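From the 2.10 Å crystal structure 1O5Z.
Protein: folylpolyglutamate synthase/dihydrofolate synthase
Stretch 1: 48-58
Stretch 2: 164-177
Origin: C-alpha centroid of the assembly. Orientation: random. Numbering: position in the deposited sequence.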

# COMPACT_ATOMS: atom_id res chain seq x y z
N PRO A 48 19.32 14.16 -2.17
CA PRO A 48 18.62 13.86 -3.43
C PRO A 48 17.12 14.12 -3.33
O PRO A 48 16.46 14.40 -4.34
CB PRO A 48 18.92 12.38 -3.64
CG PRO A 48 19.22 11.83 -2.21
CD PRO A 48 19.91 12.95 -1.57
N HIS A 49 16.60 14.04 -2.12
CA HIS A 49 15.19 14.32 -1.82
C HIS A 49 14.74 15.75 -2.09
O HIS A 49 13.56 16.02 -2.23
CB HIS A 49 14.89 13.91 -0.38
CG HIS A 49 15.72 14.63 0.63
ND1 HIS A 49 15.16 15.45 1.60
CD2 HIS A 49 17.06 14.69 0.80
CE1 HIS A 49 16.14 15.99 2.30
NE2 HIS A 49 17.30 15.55 1.84
N LEU A 50 15.69 16.67 -2.23
CA LEU A 50 15.42 18.09 -2.45
C LEU A 50 15.50 18.49 -3.92
O LEU A 50 15.45 19.66 -4.28
CB LEU A 50 16.46 18.90 -1.66
CG LEU A 50 16.52 18.60 -0.17
CD1 LEU A 50 17.67 19.42 0.47
CD2 LEU A 50 15.16 18.90 0.40
N GLU A 51 15.57 17.49 -4.75
CA GLU A 51 15.92 17.65 -6.15
C GLU A 51 14.68 17.67 -7.03
O GLU A 51 14.82 17.74 -8.22
CB GLU A 51 16.78 16.45 -6.55
CG GLU A 51 17.92 16.77 -7.43
CD GLU A 51 19.10 17.19 -6.61
OE1 GLU A 51 19.74 16.25 -6.06
OE2 GLU A 51 19.34 18.42 -6.52
N TYR A 52 13.47 17.56 -6.44
CA TYR A 52 12.23 17.46 -7.20
C TYR A 52 11.08 17.78 -6.26
O TYR A 52 11.20 17.69 -5.07
CB TYR A 52 12.05 16.05 -7.81
CG TYR A 52 12.57 14.93 -6.90
CD1 TYR A 52 11.83 14.48 -5.79
CD2 TYR A 52 13.82 14.37 -7.11
CE1 TYR A 52 12.35 13.52 -4.92
CE2 TYR A 52 14.33 13.39 -6.26
CZ TYR A 52 13.61 13.01 -5.17
OH TYR A 52 14.07 12.04 -4.38
N LYS A 53 9.94 18.14 -6.83
CA LYS A 53 8.70 18.35 -6.08
C LYS A 53 8.22 17.02 -5.55
O LYS A 53 8.53 15.95 -6.09
CB LYS A 53 7.59 18.98 -6.95
CG LYS A 53 7.94 20.28 -7.65
CD LYS A 53 8.42 21.33 -6.61
CE LYS A 53 8.77 22.72 -7.22
NZ LYS A 53 9.78 23.47 -6.36
N THR A 54 7.41 17.09 -4.51
CA THR A 54 7.10 15.93 -3.72
C THR A 54 5.65 16.01 -3.27
O THR A 54 5.11 17.12 -3.12
CB THR A 54 8.16 15.92 -2.60
OG1 THR A 54 9.02 14.75 -2.75
CG2 THR A 54 7.62 15.85 -1.29
N ILE A 55 5.00 14.85 -3.15
CA ILE A 55 3.66 14.75 -2.55
C ILE A 55 3.73 13.67 -1.51
O ILE A 55 4.33 12.64 -1.74
CB ILE A 55 2.58 14.46 -3.60
CG1 ILE A 55 2.48 15.62 -4.55
CG2 ILE A 55 1.21 14.19 -2.93
CD1 ILE A 55 1.68 15.27 -5.81
N HIS A 56 3.15 13.95 -0.36
CA HIS A 56 3.41 13.14 0.81
C HIS A 56 2.12 12.60 1.36
O HIS A 56 1.26 13.39 1.71
CB HIS A 56 4.14 13.94 1.89
CG HIS A 56 4.83 13.08 2.89
ND1 HIS A 56 5.29 13.57 4.09
CD2 HIS A 56 5.16 11.77 2.86
CE1 HIS A 56 5.86 12.59 4.76
NE2 HIS A 56 5.78 11.48 4.05
N ILE A 57 1.99 11.26 1.43
CA ILE A 57 0.73 10.61 1.78
C ILE A 57 0.82 9.63 2.93
O ILE A 57 1.42 8.57 2.81
CB ILE A 57 0.11 9.91 0.52
CG1 ILE A 57 -0.14 10.96 -0.59
CG2 ILE A 57 -1.24 9.26 0.87
CD1 ILE A 57 0.17 10.50 -1.82
N GLY A 58 0.14 9.97 4.02
CA GLY A 58 0.02 9.10 5.18
C GLY A 58 -1.40 8.74 5.52
O GLY A 58 -2.35 9.03 4.79
N ALA A 164 10.82 7.99 7.87
CA ALA A 164 11.92 8.31 7.00
C ALA A 164 11.55 9.21 5.84
O ALA A 164 12.36 10.01 5.40
CB ALA A 164 12.55 7.02 6.48
N THR A 165 10.33 9.09 5.32
CA THR A 165 9.87 9.93 4.23
C THR A 165 9.64 11.38 4.63
O THR A 165 9.44 12.24 3.76
CB THR A 165 8.50 9.41 3.64
OG1 THR A 165 7.51 9.37 4.66
CG2 THR A 165 8.57 7.98 3.10
N ASN A 166 9.57 11.66 5.92
CA ASN A 166 9.14 12.98 6.41
C ASN A 166 10.24 14.07 6.38
O ASN A 166 10.11 15.13 6.99
CB ASN A 166 8.59 12.85 7.84
CG ASN A 166 7.76 14.02 8.22
OD1 ASN A 166 7.01 14.56 7.38
ND2 ASN A 166 7.90 14.46 9.48
N VAL A 167 11.32 13.78 5.67
CA VAL A 167 12.36 14.73 5.39
C VAL A 167 11.98 15.68 4.27
O VAL A 167 12.70 16.63 3.98
CB VAL A 167 13.68 13.99 5.08
CG1 VAL A 167 14.12 13.22 6.31
CG2 VAL A 167 13.56 13.07 3.90
N VAL A 168 10.85 15.41 3.60
CA VAL A 168 10.44 16.20 2.44
C VAL A 168 9.71 17.46 2.87
O VAL A 168 9.23 17.55 4.00
CB VAL A 168 9.51 15.41 1.47
CG1 VAL A 168 10.17 14.15 1.00
CG2 VAL A 168 8.13 15.10 2.08
N PHE A 169 9.67 18.42 1.95
CA PHE A 169 8.73 19.54 1.97
C PHE A 169 7.85 19.48 0.69
O PHE A 169 8.27 19.87 -0.39
CB PHE A 169 9.49 20.83 2.03
CG PHE A 169 8.90 21.80 2.93
CD1 PHE A 169 9.27 21.82 4.28
CD2 PHE A 169 7.93 22.71 2.44
CE1 PHE A 169 8.69 22.73 5.15
CE2 PHE A 169 7.34 23.67 3.30
CZ PHE A 169 7.72 23.69 4.66
N PRO A 170 6.66 18.90 0.82
CA PRO A 170 5.87 18.56 -0.34
C PRO A 170 4.99 19.69 -0.86
O PRO A 170 4.87 20.73 -0.22
CB PRO A 170 4.99 17.41 0.18
CG PRO A 170 4.79 17.71 1.60
CD PRO A 170 6.00 18.47 2.07
N LEU A 171 4.36 19.46 -1.99
CA LEU A 171 3.36 20.37 -2.49
C LEU A 171 2.03 20.22 -1.69
O LEU A 171 1.22 21.15 -1.61
CB LEU A 171 3.11 20.08 -3.98
CG LEU A 171 4.31 20.28 -4.92
CD1 LEU A 171 3.94 19.75 -6.30
CD2 LEU A 171 4.66 21.75 -4.98
N CYS A 172 1.85 19.05 -1.10
CA CYS A 172 0.66 18.73 -0.36
C CYS A 172 0.99 17.56 0.53
O CYS A 172 1.77 16.70 0.15
CB CYS A 172 -0.46 18.32 -1.31
SG CYS A 172 -2.07 18.18 -0.50
N SER A 173 0.41 17.57 1.72
CA SER A 173 0.50 16.48 2.71
C SER A 173 -0.92 15.97 2.87
O SER A 173 -1.87 16.75 3.04
CB SER A 173 0.99 16.99 4.06
OG SER A 173 2.22 17.68 3.91
N THR A 174 -1.06 14.65 2.77
CA THR A 174 -2.34 13.99 2.86
C THR A 174 -2.34 13.02 4.02
O THR A 174 -1.39 12.23 4.17
CB THR A 174 -2.59 13.26 1.54
OG1 THR A 174 -2.56 14.23 0.49
CG2 THR A 174 -4.02 12.58 1.49
N ILE A 175 -3.35 13.11 4.86
CA ILE A 175 -3.58 12.08 5.87
C ILE A 175 -4.92 11.42 5.57
O ILE A 175 -5.99 11.96 5.88
CB ILE A 175 -3.51 12.67 7.27
CG1 ILE A 175 -2.11 13.27 7.51
CG2 ILE A 175 -3.79 11.56 8.31
CD1 ILE A 175 -1.96 14.13 8.75
N VAL A 176 -4.86 10.26 4.93
CA VAL A 176 -6.07 9.71 4.35
C VAL A 176 -7.08 9.43 5.47
O VAL A 176 -8.21 9.92 5.44
CB VAL A 176 -5.81 8.43 3.52
CG1 VAL A 176 -7.14 7.97 2.85
CG2 VAL A 176 -4.72 8.63 2.47
N THR A 177 -6.63 8.63 6.46
CA THR A 177 -7.37 8.36 7.69
C THR A 177 -6.49 8.29 8.92
O THR A 177 -5.28 8.15 8.84
CB THR A 177 -8.20 7.00 7.62
OG1 THR A 177 -7.34 5.81 7.57
CG2 THR A 177 -9.13 6.99 6.38
O HOH W 1 7.57 19.76 -3.15

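The contact is built first from backbone. Strand 53-58 runs parallel to strand 173-175, their directions 13° apart, and five main-chain hydrogen bonds tie the two stretches together. Leu-171 N gives to Thr-54 O at 2.7 Å; His-56 N gives to Cys-172 O at 3.1 Å, while His-56 O receives Thr-174 N at 2.8 Å. Gly-58 repeats the pattern, its N reaching Thr-174 O at 2.7 Å and its O accepting from Val-176 N at 2.8 Å. This is the parallel rule in plain form: on the first strand, His-56 and Gly-58 turn both N and O to the partner, each bonding to the residues before and after the one it faces, Ser-173 and Ile-175 respectively. Ile-57, paired with Thr-174, makes no main-chain hydrogen bond across this seam; Ile-57 CA lies 3.6 Å from Thr-174 O in a CA-H...O contact. Similar CA-H...O contacts from Ser-173 CA to His-56 O (3.3 Å) and Ile-175 CA to Gly-58 O (3.5 Å) fill the seam.

Before the regular ladder begins, a water extends it. It accepts from Thr-54 N at 3.0 Å and donates to Phe-169 O at 2.8 Å, bridging where the backbones do not bond directly.

One hydrogen bond involves side chains. His-56, with chi1 in t, sends its ring to the loop ahead of the second strand, where NE2 donates to Thr-165 OG1 at 2.8 Å. Because NE2 carries the proton, the threonine oxygen serves as acceptor here. Asn-166 OD1 also lies near the ring plane, 3.5 Å from His-56 CE1. Val-168 CG2 covers one face at 4.1 Å from the ring centroid, a CH-pi contact, and Pro-170 CG meets His-56 CB at 3.8 Å. A single residue thus joins strand pairing to loop anchoring, with polar atoms at the ring edge and a methyl over its face.

Apolar packing completes the joint. Thr-54 CG2 sits 3.4 Å from both Val-168 CB and Pro-170 CB, using the threonine as a hydrophobic surface; its OG1 is buried without a polar partner. Lys-53 contributes aliphatic carbon, CB lying 3.8 Å from Leu-171 CD1, while the end of its chain leads away. On the sheet face shared by Ile-57 and Thr-174, Ile-57 CG1 approaches Thr-174 CB at 4.0 Å, and Ile-57 CG2 meets Val-176 CG2 at 3.9 Å. Farther out, His-49 ND1 approaches Val-167 CG2 at 3.7 Å, a packing contact without a hydrogen bond.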